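Local coordinates for sugar phosphate isomerase/epimerase (Parabacteroides distasonis, PDB 3L23), which probably acts as a metal-dependent isomerase or epimerase, binding a magnesium ion in a xylose isomerase-like TIM barrel, at residues Pro128-Ile133 / Asp196-Leu201; Asn81-Ser86 / Lys92-Lys97; Glu229-Gln232 / Arg237-Val240; Lys111-Asp116 / Lys123-Pro128. All coordinates share one frame; numbering follows the deposited sequence.

Contact 1: residues Pro128-Ile133 / Asp196-Leu201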
loop_
_atom_site.group_PDB
_atom_site.type_symbol
_atom_site.label_atom_id
_atom_site.label_comp_id
_atom_site.label_asym_id
_atom_site.label_seq_id
_atom_site.Cartn_x
_atom_site.Cartn_y
_atom_site.Cartn_z
ATOM N N PRO A 128 -0.217 -1.401 -5.194
ATOM C CA PRO A 128 1.038 -0.744 -4.728
ATOM C C PRO A 128 2.150 -0.535 -5.731
ATOM O O PRO A 128 3.129 0.129 -5.390
ATOM C CB PRO A 128 1.510 -1.711 -3.657
ATOM C CG PRO A 128 1.189 -3.052 -4.270
ATOM C CD PRO A 128 -0.129 -2.866 -5.023
HETATM N N MSE A 129 2.055 -1.068 -6.953
HETATM C CA MSE A 129 3.108 -0.925 -7.948
HETATM C C MSE A 129 2.661 -0.070 -9.136
HETATM O O MSE A 129 1.583 -0.241 -9.642
HETATM C CB MSE A 129 3.580 -2.297 -8.475
HETATM C CG MSE A 129 4.824 -2.242 -9.388
HETATM SE SE MSE A 129 6.432 -1.474 -8.376
HETATM C CE MSE A 129 6.080 -2.409 -6.886
HETATM N N MSE A 130 3.524 0.853 -9.559
HETATM C CA MSE A 130 3.222 1.735 -10.669
HETATM C C MSE A 130 3.300 1.007 -12.013
HETATM O O MSE A 130 4.284 0.273 -12.290
HETATM C CB MSE A 130 4.219 2.916 -10.690
HETATM C CG MSE A 130 3.716 4.080 -11.495
HETATM SE SE MSE A 130 5.031 5.506 -11.672
HETATM C CE MSE A 130 6.119 4.789 -12.863
ATOM N N PRO A 131 2.253 1.174 -12.878
ATOM C CA PRO A 131 2.405 0.726 -14.256
ATOM C C PRO A 131 3.498 1.500 -14.980
ATOM O O PRO A 131 4.031 2.482 -14.473
ATOM C CB PRO A 131 1.031 1.022 -14.907
ATOM C CG PRO A 131 0.104 1.260 -13.823
ATOM C CD PRO A 131 0.909 1.729 -12.625
ATOM N N THR A 132 3.852 1.022 -16.149
ATOM C CA THR A 132 4.779 1.759 -16.984
ATOM C C THR A 132 4.181 3.111 -17.390
ATOM O O THR A 132 3.148 3.142 -18.072
ATOM C CB THR A 132 5.079 0.965 -18.258
ATOM O OG1 THR A 132 5.662 -0.293 -17.892
ATOM C CG2 THR A 132 6.029 1.722 -19.187
ATOM N N ILE A 133 4.825 4.208 -16.976
ATOM C CA ILE A 133 4.404 5.561 -17.328
ATOM C C ILE A 133 5.648 6.402 -17.695
ATOM O O ILE A 133 6.498 6.648 -16.815
ATOM C CB ILE A 133 3.660 6.268 -16.197
ATOM C CG1 ILE A 133 2.397 5.474 -15.776
ATOM C CG2 ILE A 133 3.314 7.701 -16.623
ATOM C CD1 ILE A 133 1.734 5.925 -14.446
ATOM N N ASP A 196 6.069 17.466 -15.385
ATOM C CA ASP A 196 5.151 17.242 -14.281
ATOM C C ASP A 196 5.453 15.942 -13.589
ATOM O O ASP A 196 5.696 14.947 -14.267
ATOM C CB ASP A 196 3.744 17.154 -14.833
ATOM C CG ASP A 196 3.348 18.386 -15.559
ATOM O OD1 ASP A 196 3.207 19.421 -14.878
ATOM O OD2 ASP A 196 3.208 18.340 -16.811
ATOM N N GLN A 197 5.379 15.925 -12.252
ATOM C CA GLN A 197 5.541 14.692 -11.528
ATOM C C GLN A 197 4.357 13.774 -11.827
ATOM O O GLN A 197 3.196 14.207 -11.804
ATOM C CB GLN A 197 5.657 14.944 -10.018
ATOM C CG GLN A 197 6.913 15.764 -9.660
ATOM C CD GLN A 197 7.133 15.955 -8.175
ATOM O OE1 GLN A 197 8.276 15.874 -7.705
ATOM N NE2 GLN A 197 6.033 16.175 -7.418
ATOM N N ILE A 198 4.655 12.504 -12.067
ATOM C CA ILE A 198 3.593 11.509 -12.314
ATOM C C ILE A 198 2.534 11.524 -11.232
ATOM O O ILE A 198 1.349 11.503 -11.533
ATOM C CB ILE A 198 4.191 10.073 -12.545
ATOM C CG1 ILE A 198 4.969 10.030 -13.847
ATOM C CG2 ILE A 198 3.083 8.995 -12.567
ATOM C CD1 ILE A 198 5.948 8.864 -13.931
ATOM N N TYR A 199 2.927 11.564 -9.956
ATOM C CA TYR A 199 1.950 11.545 -8.867
ATOM C C TYR A 199 0.952 12.714 -8.946
ATOM O O TYR A 199 -0.258 12.552 -8.635
ATOM C CB TYR A 199 2.703 11.560 -7.538
ATOM C CG TYR A 199 1.926 11.091 -6.319
ATOM C CD1 TYR A 199 1.560 9.748 -6.168
ATOM C CD2 TYR A 199 1.559 11.985 -5.316
ATOM C CE1 TYR A 199 0.860 9.324 -5.051
ATOM C CE2 TYR A 199 0.868 11.551 -4.200
ATOM C CZ TYR A 199 0.519 10.249 -4.073
ATOM O OH TYR A 199 -0.188 9.793 -2.980
ATOM N N ASP A 200 1.458 13.897 -9.290
ATOM C CA ASP A 200 0.584 15.074 -9.489
ATOM C C ASP A 200 -0.425 14.858 -10.608
ATOM O O ASP A 200 -1.568 15.272 -10.478
ATOM C CB ASP A 200 1.410 16.327 -9.678
ATOM C CG ASP A 200 2.216 16.630 -8.454
ATOM O OD1 ASP A 200 1.687 16.353 -7.368
ATOM O OD2 ASP A 200 3.351 17.110 -8.543
ATOM N N LEU A 201 -0.022 14.188 -11.683
ATOM C CA LEU A 201 -0.935 13.845 -12.752
ATOM C C LEU A 201 -1.964 12.820 -12.263
ATOM O O LEU A 201 -3.135 12.866 -12.669
ATOM C CB LEU A 201 -0.186 13.310 -13.984
ATOM C CG LEU A 201 0.836 14.250 -14.642
ATOM C CD1 LEU A 201 1.622 13.510 -15.711
ATOM C CD2 LEU A 201 0.150 15.520 -15.166
#

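Contact 2: residues Asn81-Ser86 / Lys92-Lys97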
loop_
_atom_site.group_PDB
_atom_site.type_symbol
_atom_site.label_atom_id
_atom_site.label_comp_id
_atom_site.label_asym_id
_atom_site.label_seq_id
_atom_site.Cartn_x
_atom_site.Cartn_y
_atom_site.Cartn_z
ATOM N N ASN A 81 -1.693 -6.680 -7.100
ATOM C CA ASN A 81 -1.311 -6.125 -8.392
ATOM C C ASN A 81 -1.920 -6.932 -9.542
ATOM O O ASN A 81 -1.812 -8.165 -9.520
ATOM C CB ASN A 81 0.209 -6.189 -8.559
ATOM C CG ASN A 81 0.939 -5.156 -7.762
ATOM O OD1 ASN A 81 0.766 -3.910 -7.934
ATOM N ND2 ASN A 81 1.762 -5.659 -6.851
ATOM N N PRO A 82 -2.550 -6.273 -10.533
ATOM C CA PRO A 82 -3.066 -7.005 -11.695
ATOM C C PRO A 82 -2.087 -7.940 -12.389
ATOM O O PRO A 82 -0.935 -7.569 -12.686
ATOM C CB PRO A 82 -3.489 -5.883 -12.658
ATOM C CG PRO A 82 -3.866 -4.773 -11.746
ATOM C CD PRO A 82 -2.930 -4.846 -10.596
ATOM N N VAL A 83 -2.572 -9.152 -12.628
ATOM C CA VAL A 83 -1.817 -10.173 -13.337
ATOM C C VAL A 83 -2.709 -10.841 -14.352
ATOM O O VAL A 83 -3.934 -10.845 -14.217
ATOM C CB VAL A 83 -1.255 -11.296 -12.401
ATOM C CG1 VAL A 83 -0.144 -10.780 -11.468
ATOM C CG2 VAL A 83 -2.379 -11.966 -11.626
ATOM N N ASP A 84 -2.067 -11.371 -15.393
ATOM C CA ASP A 84 -2.709 -12.120 -16.446
ATOM C C ASP A 84 -2.599 -13.577 -15.997
ATOM O O ASP A 84 -1.515 -14.162 -16.053
ATOM C CB ASP A 84 -1.977 -11.880 -17.767
ATOM C CG ASP A 84 -2.562 -12.685 -18.944
ATOM O OD1 ASP A 84 -3.278 -13.679 -18.712
ATOM O OD2 ASP A 84 -2.296 -12.309 -20.108
ATOM N N THR A 85 -3.712 -14.169 -15.574
ATOM C CA THR A 85 -3.675 -15.532 -15.043
ATOM C C THR A 85 -3.410 -16.640 -16.095
ATOM O O THR A 85 -3.273 -17.804 -15.730
ATOM C CB THR A 85 -4.944 -15.868 -14.216
ATOM O OG1 THR A 85 -6.110 -15.662 -15.019
ATOM C CG2 THR A 85 -5.014 -15.011 -12.960
ATOM N N SER A 86 -3.328 -16.284 -17.378
ATOM C CA SER A 86 -2.941 -17.246 -18.406
ATOM C C SER A 86 -1.446 -17.576 -18.329
ATOM O O SER A 86 -0.993 -18.527 -18.966
ATOM C CB SER A 86 -3.271 -16.716 -19.801
ATOM O OG SER A 86 -2.396 -15.669 -20.175
ATOM N N LYS A 92 6.298 -12.747 -15.496
ATOM C CA LYS A 92 5.748 -12.490 -16.824
ATOM C C LYS A 92 4.230 -12.255 -16.767
ATOM O O LYS A 92 3.634 -11.787 -17.749
ATOM C CB LYS A 92 6.054 -13.651 -17.787
ATOM N N ALA A 93 3.601 -12.607 -15.645
ATOM C CA ALA A 93 2.153 -12.451 -15.496
ATOM C C ALA A 93 1.765 -11.035 -15.096
ATOM O O ALA A 93 0.639 -10.649 -15.316
ATOM C CB ALA A 93 1.615 -13.446 -14.456
HETATM N N MSE A 94 2.687 -10.291 -14.472
HETATM C CA MSE A 94 2.408 -8.924 -13.986
HETATM C C MSE A 94 2.153 -7.963 -15.150
HETATM O O MSE A 94 2.975 -7.837 -16.049
HETATM C CB MSE A 94 3.547 -8.375 -13.110
HETATM C CG MSE A 94 3.677 -9.002 -11.707
HETATM SE SE MSE A 94 5.040 -8.152 -10.493
HETATM C CE MSE A 94 4.059 -6.593 -9.976
ATOM N N ILE A 95 1.012 -7.283 -15.108
ATOM C CA ILE A 95 0.597 -6.365 -16.161
ATOM C C ILE A 95 1.165 -4.985 -15.844
ATOM O O ILE A 95 0.714 -4.315 -14.929
ATOM C CB ILE A 95 -0.926 -6.322 -16.289
ATOM C CG1 ILE A 95 -1.474 -7.725 -16.550
ATOM C CG2 ILE A 95 -1.328 -5.309 -17.402
ATOM C CD1 ILE A 95 -3.003 -7.843 -16.492
ATOM N N PHE A 96 2.181 -4.575 -16.579
ATOM C CA PHE A 96 2.790 -3.260 -16.401
ATOM C C PHE A 96 2.449 -2.295 -17.511
ATOM O O PHE A 96 2.345 -1.096 -17.268
ATOM C CB PHE A 96 4.326 -3.358 -16.350
ATOM C CG PHE A 96 4.862 -3.752 -15.031
ATOM C CD1 PHE A 96 4.998 -2.812 -14.007
ATOM C CD2 PHE A 96 5.262 -5.059 -14.798
ATOM C CE1 PHE A 96 5.511 -3.172 -12.775
ATOM C CE2 PHE A 96 5.764 -5.426 -13.548
ATOM C CZ PHE A 96 5.886 -4.483 -12.540
ATOM N N LYS A 97 2.329 -2.797 -18.723
ATOM C CA LYS A 97 2.067 -1.942 -19.873
ATOM C C LYS A 97 0.576 -1.877 -20.074
ATOM O O LYS A 97 -0.031 -2.819 -20.573
ATOM C CB LYS A 97 2.762 -2.439 -21.129
ATOM C CG LYS A 97 2.562 -1.483 -22.290
#

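Contact 3: residues Glu229-Gln232 / Arg237-Val240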
loop_
_atom_site.group_PDB
_atom_site.type_symbol
_atom_site.label_atom_id
_atom_site.label_comp_id
_atom_site.label_asym_id
_atom_site.label_seq_id
_atom_site.Cartn_x
_atom_site.Cartn_y
_atom_site.Cartn_z
ATOM N N GLU A 229 3.517 18.217 3.271
ATOM C CA GLU A 229 2.975 19.109 2.251
ATOM C C GLU A 229 1.884 18.454 1.408
ATOM O O GLU A 229 0.874 19.098 1.091
ATOM C CB GLU A 229 4.089 19.604 1.317
ATOM C CG GLU A 229 3.610 20.522 0.201
ATOM C CD GLU A 229 4.708 20.897 -0.836
ATOM O OE1 GLU A 229 5.810 20.266 -0.869
ATOM O OE2 GLU A 229 4.424 21.846 -1.608
ATOM N N TYR A 230 2.091 17.200 1.009
ATOM C CA TYR A 230 1.079 16.467 0.238
ATOM C C TYR A 230 -0.231 16.304 1.024
ATOM O O TYR A 230 -1.333 16.518 0.482
ATOM C CB TYR A 230 1.599 15.105 -0.274
ATOM C CG TYR A 230 2.129 15.248 -1.671
ATOM C CD1 TYR A 230 1.275 15.266 -2.755
ATOM C CD2 TYR A 230 3.496 15.444 -1.903
ATOM C CE1 TYR A 230 1.770 15.457 -4.064
ATOM C CE2 TYR A 230 3.968 15.651 -3.156
ATOM C CZ TYR A 230 3.103 15.675 -4.244
ATOM O OH TYR A 230 3.639 15.904 -5.506
HETATM N N MSE A 231 -0.132 15.895 2.282
HETATM C CA MSE A 231 -1.331 15.803 3.140
HETATM C C MSE A 231 -2.037 17.174 3.296
HETATM O O MSE A 231 -3.261 17.249 3.301
HETATM C CB MSE A 231 -0.986 15.218 4.527
HETATM C CG MSE A 231 -0.944 13.713 4.545
HETATM SE SE MSE A 231 -0.606 13.056 6.347
HETATM C CE MSE A 231 1.327 13.370 6.464
ATOM N N GLN A 232 -1.271 18.251 3.411
ATOM C CA GLN A 232 -1.880 19.590 3.552
ATOM C C GLN A 232 -2.567 20.018 2.270
ATOM O O GLN A 232 -3.631 20.638 2.302
ATOM C CB GLN A 232 -0.838 20.623 3.963
ATOM C CG GLN A 232 -0.310 20.422 5.394
ATOM C CD GLN A 232 0.949 21.262 5.726
ATOM O OE1 GLN A 232 1.406 22.052 4.914
ATOM N NE2 GLN A 232 1.460 21.119 6.931
ATOM N N ARG A 237 -7.728 13.445 -0.644
ATOM C CA ARG A 237 -7.301 12.316 -1.472
ATOM C C ARG A 237 -6.464 11.279 -0.737
ATOM O O ARG A 237 -6.467 10.112 -1.107
ATOM C CB ARG A 237 -6.459 12.844 -2.636
ATOM C CG ARG A 237 -7.122 13.952 -3.449
ATOM C CD ARG A 237 -8.493 13.567 -3.998
ATOM N NE ARG A 237 -8.549 12.312 -4.745
ATOM C CZ ARG A 237 -8.150 12.139 -5.997
ATOM N NH1 ARG A 237 -7.602 13.110 -6.690
ATOM N NH2 ARG A 237 -8.291 10.958 -6.567
ATOM N N ILE A 238 -5.695 11.706 0.258
ATOM C CA ILE A 238 -4.778 10.781 0.954
ATOM C C ILE A 238 -5.473 10.274 2.206
ATOM O O ILE A 238 -5.647 11.044 3.150
ATOM C CB ILE A 238 -3.451 11.469 1.292
ATOM C CG1 ILE A 238 -2.737 11.898 -0.015
ATOM C CG2 ILE A 238 -2.622 10.513 2.165
ATOM C CD1 ILE A 238 -1.654 12.986 0.154
ATOM N N LYS A 239 -5.908 9.019 2.190
ATOM C CA LYS A 239 -6.791 8.470 3.207
ATOM C C LYS A 239 -6.174 7.424 4.117
ATOM O O LYS A 239 -6.767 7.091 5.137
ATOM C CB LYS A 239 -7.987 7.838 2.526
ATOM C CG LYS A 239 -8.773 8.820 1.676
ATOM C CD LYS A 239 -9.892 9.459 2.415
ATOM C CE LYS A 239 -10.733 10.396 1.489
ATOM N NZ LYS A 239 -11.154 9.749 0.175
ATOM N N VAL A 240 -5.016 6.889 3.737
ATOM C CA VAL A 240 -4.317 5.858 4.509
ATOM C C VAL A 240 -2.835 6.153 4.404
ATOM O O VAL A 240 -2.420 6.702 3.416
ATOM C CB VAL A 240 -4.607 4.435 3.936
ATOM C CG1 VAL A 240 -3.987 3.346 4.815
ATOM C CG2 VAL A 240 -6.143 4.199 3.767
#

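Contact 4: residues Lys111-Asp116 / Lys123-Pro128. With EDO (1,2-ethanediol), chain E.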
loop_
_atom_site.group_PDB
_atom_site.type_symbol
_atom_site.label_atom_id
_atom_site.label_comp_id
_atom_site.label_asym_id
_atom_site.label_seq_id
_atom_site.Cartn_x
_atom_site.Cartn_y
_atom_site.Cartn_z
ATOM N N LYS A 111 -12.419 -7.657 -10.851
ATOM C CA LYS A 111 -13.690 -8.292 -10.472
ATOM C C LYS A 111 -13.462 -9.505 -9.542
ATOM O O LYS A 111 -14.030 -9.566 -8.451
ATOM C CB LYS A 111 -14.503 -8.710 -11.698
ATOM C CG LYS A 111 -15.827 -9.368 -11.314
ATOM C CD LYS A 111 -16.775 -9.466 -12.462
ATOM C CE LYS A 111 -18.114 -10.148 -12.040
ATOM N NZ LYS A 111 -18.895 -10.423 -13.216
ATOM N N ALA A 112 -12.613 -10.431 -9.972
ATOM C CA ALA A 112 -12.320 -11.651 -9.189
ATOM C C ALA A 112 -11.650 -11.332 -7.865
ATOM O O ALA A 112 -11.991 -11.903 -6.834
ATOM C CB ALA A 112 -11.451 -12.565 -9.993
ATOM N N THR A 113 -10.676 -10.430 -7.886
ATOM C CA THR A 113 -9.952 -10.043 -6.686
ATOM C C THR A 113 -10.841 -9.295 -5.680
ATOM O O THR A 113 -10.799 -9.588 -4.477
ATOM C CB THR A 113 -8.733 -9.210 -7.107
ATOM O OG1 THR A 113 -7.966 -10.023 -8.014
ATOM C CG2 THR A 113 -7.875 -8.760 -5.894
ATOM N N ALA A 114 -11.649 -8.364 -6.153
ATOM C CA ALA A 114 -12.545 -7.600 -5.288
ATOM C C ALA A 114 -13.616 -8.518 -4.666
ATOM O O ALA A 114 -13.932 -8.383 -3.472
ATOM C CB ALA A 114 -13.207 -6.441 -6.064
ATOM N N ALA A 115 -14.138 -9.464 -5.451
ATOM C CA ALA A 115 -15.097 -10.443 -4.947
ATOM C C ALA A 115 -14.504 -11.223 -3.776
ATOM O O ALA A 115 -15.167 -11.371 -2.744
ATOM C CB ALA A 115 -15.567 -11.395 -6.061
ATOM N N ASP A 116 -13.251 -11.667 -3.915
ATOM C CA ASP A 116 -12.537 -12.363 -2.845
ATOM C C ASP A 116 -12.344 -11.487 -1.624
ATOM O O ASP A 116 -12.532 -11.939 -0.505
ATOM C CB ASP A 116 -11.166 -12.903 -3.328
ATOM C CG ASP A 116 -11.261 -14.281 -4.022
ATOM O OD1 ASP A 116 -12.346 -14.906 -4.028
ATOM O OD2 ASP A 116 -10.219 -14.762 -4.531
ATOM N N LYS A 123 -11.622 -3.774 4.185
ATOM C CA LYS A 123 -12.121 -2.410 3.939
ATOM C C LYS A 123 -11.492 -1.712 2.726
ATOM O O LYS A 123 -12.201 -0.999 1.978
ATOM C CB LYS A 123 -11.958 -1.559 5.205
ATOM C CG LYS A 123 -12.256 -0.091 4.981
ATOM C CD LYS A 123 -12.326 0.684 6.249
ATOM C CE LYS A 123 -12.770 2.111 5.959
ATOM N NZ LYS A 123 -13.100 2.861 7.201
ATOM N N TYR A 124 -10.164 -1.857 2.598
ATOM C CA TYR A 124 -9.390 -1.289 1.505
ATOM C C TYR A 124 -8.770 -2.359 0.611
ATOM O O TYR A 124 -8.257 -3.352 1.111
ATOM C CB TYR A 124 -8.257 -0.442 2.060
ATOM C CG TYR A 124 -8.651 0.633 3.060
ATOM C CD1 TYR A 124 -9.143 1.834 2.636
ATOM C CD2 TYR A 124 -8.458 0.442 4.419
ATOM C CE1 TYR A 124 -9.457 2.836 3.518
ATOM C CE2 TYR A 124 -8.783 1.432 5.335
ATOM C CZ TYR A 124 -9.271 2.630 4.876
ATOM O OH TYR A 124 -9.606 3.612 5.779
ATOM N N LEU A 125 -8.796 -2.097 -0.696
ATOM C CA LEU A 125 -8.122 -2.903 -1.724
ATOM C C LEU A 125 -7.241 -1.922 -2.498
ATOM O O LEU A 125 -7.740 -0.941 -3.071
ATOM C CB LEU A 125 -9.147 -3.583 -2.630
ATOM C CG LEU A 125 -8.589 -4.629 -3.589
ATOM C CD1 LEU A 125 -7.830 -5.733 -2.876
ATOM C CD2 LEU A 125 -9.716 -5.205 -4.490
ATOM N N ILE A 126 -5.931 -2.182 -2.498
ATOM C CA ILE A 126 -4.924 -1.191 -2.912
ATOM C C ILE A 126 -3.896 -1.799 -3.874
ATOM O O ILE A 126 -3.399 -2.893 -3.648
ATOM C CB ILE A 126 -4.200 -0.606 -1.681
ATOM C CG1 ILE A 126 -5.177 0.179 -0.792
ATOM C CG2 ILE A 126 -3.008 0.273 -2.085
ATOM C CD1 ILE A 126 -4.705 0.652 0.590
ATOM N N GLN A 127 -3.630 -1.089 -4.972
ATOM C CA GLN A 127 -2.563 -1.417 -5.931
ATOM C C GLN A 127 -1.301 -0.670 -5.504
ATOM O O GLN A 127 -1.332 0.558 -5.397
ATOM C CB GLN A 127 -2.934 -1.007 -7.341
ATOM C CG GLN A 127 -1.808 -1.276 -8.307
ATOM C CD GLN A 127 -2.231 -1.068 -9.715
ATOM O OE1 GLN A 127 -3.410 -1.281 -10.053
ATOM N NE2 GLN A 127 -1.283 -0.665 -10.573
ATOM N N PRO A 128 -0.217 -1.401 -5.194
ATOM C CA PRO A 128 1.038 -0.744 -4.728
ATOM C C PRO A 128 2.150 -0.535 -5.731
ATOM O O PRO A 128 3.129 0.129 -5.390
ATOM C CB PRO A 128 1.510 -1.711 -3.657
ATOM C CG PRO A 128 1.189 -3.052 -4.270
ATOM C CD PRO A 128 -0.129 -2.866 -5.023
HETATM C C1 EDO E . -6.583 -13.335 -9.361
HETATM O O1 EDO E . -7.841 -13.035 -8.773
HETATM C C2 EDO E . -5.569 -13.287 -8.238
HETATM O O2 EDO E . -4.418 -14.078 -8.523
#

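Contact 1: residues Pro128-Ile133 / Asp196-Leu201
I198 packs against I133 and M130 where the loop after strand 124-127 meets the start of helix 198-205, in a xylose isomerase-like TIM barrel. I198 gives the largest share of the apolar surface, and the contact is buried. Both of its branches meet I133. CG2, the branch anti to the backbone N, reaches I133 CD1 at 3.8 Å. CG1 lies beside the backbone N (chi1 -68°) and carries CD1 to the I133 backbone, 3.7 Å from I133 O. I133 answers with its own fork, since its CG2 lies 3.9 Å from I198 CD1. M130, a selenomethionine, comes in at about a right angle to I198. Its SE lies about equally far, 4.1 Å, from I198 CG2 and I198 CD1. Replacing I198 with an alanine would probably take away the two methyls that M130 SE meets and open a gap beside I133 CD1. M202, one turn further along the helix, touches both M130 and I133. Helix 136-155 packs on I133 as well. At its other end the loop reaches the metal site, where P128 O is hydrogen-bonded to the magnesium ligand H165. Q197 stands at the N-cap position of helix 198-205. Separately, its side-chain NE2 donates to D200 OD2 at 3.1 Å, from above the carboxylate plane.

Contact 2: residues Asn81-Ser86 / Lys92-Lys97
I95 lays the end of its side chain over the backbone between V83 and D84. Its CD1 comes to 3.7 Å from V83 C. The same methyl also borders the ring of P82, at CB. Two residues earlier the bump is smaller: the A93 methyl rests against the D84 carbonyl, with A93 CB 3.6 Å from D84 O, and beside V83 CB. V83 in turn lies alongside M94, its CG1 near M94 CA and CG. The two pieces form a single antiparallel beta bridge within the long loop that joins strand 74-79 to helix 103-119 of the TIM barrel. V83 and M94 are its non-hydrogen-bonded pair. The flanking bonds are I95 N to P82 O, 3.1 Å and nearly straight at 176°, and D84 N to A93 O, 2.8 Å. M94, a selenomethionine modelled in two conformers, bends at chi3 (77°), which swings CE back to N81 ND2 at 4.0 Å in the copy described. D84 turns its carboxylate off the bridge. OD1 takes S86 N in an Asx turn. A further bond to OD1, from S86 OG, belongs to one of two modelled conformers of S86. With an alanine at D84, S86 N would probably lose its acceptor and the turn could shift. P82 also packs on Y109 and W110 of helix 103-119.

Contact 3: residues Glu229-Gln232 / Arg237-Val240
I238 points its side chain from strand 238-243 at helix 227-233 and meets Y230 and M231. This is helix-on-sheet packing in the TIM barrel, within a beta-alpha-beta crossover: strand 211-216 leads through helices 217-222 and 227-233 to its parallel neighbour, strand 238-243. The end methyl of I238 does most of the touching. CD1 abuts the helix backbone, 3.6 Å from Y230 O, and lies 3.9 Å from Y230 CB. It reaches there because I238 CG1 is anti to the carbonyl carbon (chi1 -62°) and the chain is extended beyond it (chi2 161°). The other branch, CG2, faces M231 CG at 4.3 Å. M231 is a selenomethionine modelled in two conformers, so this looser touch is less certain. The touching residues are all buried.

Further out, Y230 shows its aromatic end to other parts of the fold. Its ring meets that of Y199 edge-to-face, and its OH is hydrogen-bonded to D200 OD1, both on helix 198-205. M215 of the neighbouring strand 211-216 touches both Y230 and I238. Just before strand 238-243, the guanidinium of the buried residue R237 is hydrogen-bonded through NH1 to L203 O, and through NH2 to V211 O and T206 OG1. On the helix side, the backbone is held too: M231 O accepts a hydrogen bond from N267 ND2.

Contact 4: residues Lys111-Asp116 / Lys123-Pro128
L125 sets CG beside its own carbonyl carbon, away from the backbone N (chi1 -170°). Its chi2 of 57° bends CD1 back and leaves CD2 extended from CA, toward A114 on the helix. That CD2 methyl makes the whole contact. It sits 3.8 Å from A114 CA and 4.0 Å from A114 CB, and 4.2 Å from T113 CG2. The small A114 side chain lets the leucine come close to the helix backbone. T113 has OG1 beside the backbone N (chi1 -57°) and CG2 anti to it, so the methyl faces the strand while the hydroxyl turns away from it. T113 OG1 is hydrogen-bonded to Y109 O one turn back. It also accepts a hydrogen bond from O1 of a 1,2-ethanediol at 3.1 Å, a molecule probably from the crystallisation liquor. W110 and H117 of the same helix also touch L125. On its two edges strand 124-127 is bonded to strands 74-79 and 162-165, the latter through G163. Helix 103-119 thus lies on the outside of the strand that follows it. The arrangement is that of a beta-alpha-beta unit in a TIM barrel, with a leucine of the inner sheet packed against an alanine of the outer helix.

Along the chain the order is contact 2, contact 4, contact 1, contact 3, all within one TIM barrel. Contacts 4 and 3 seat outer helices on the parallel sheet whose strands carry magnesium ligands at or just past their ends. Their centres are 21 Å apart, and Y124 meets V240 between them. Contact 1 starts where contact 4 ends, at the shared P128, with centres 20 Å apart. Contact 2 lies in the loop between strand 74-79 and helix 103-119. Its centre is about 15 Å from that of contact 4, 18 Å from that of contact 1 and 29 Å from that of contact 3, across the chain's centre. F96 O pairs with T132 N, tying the loops after strands 74-79 and 124-127 together.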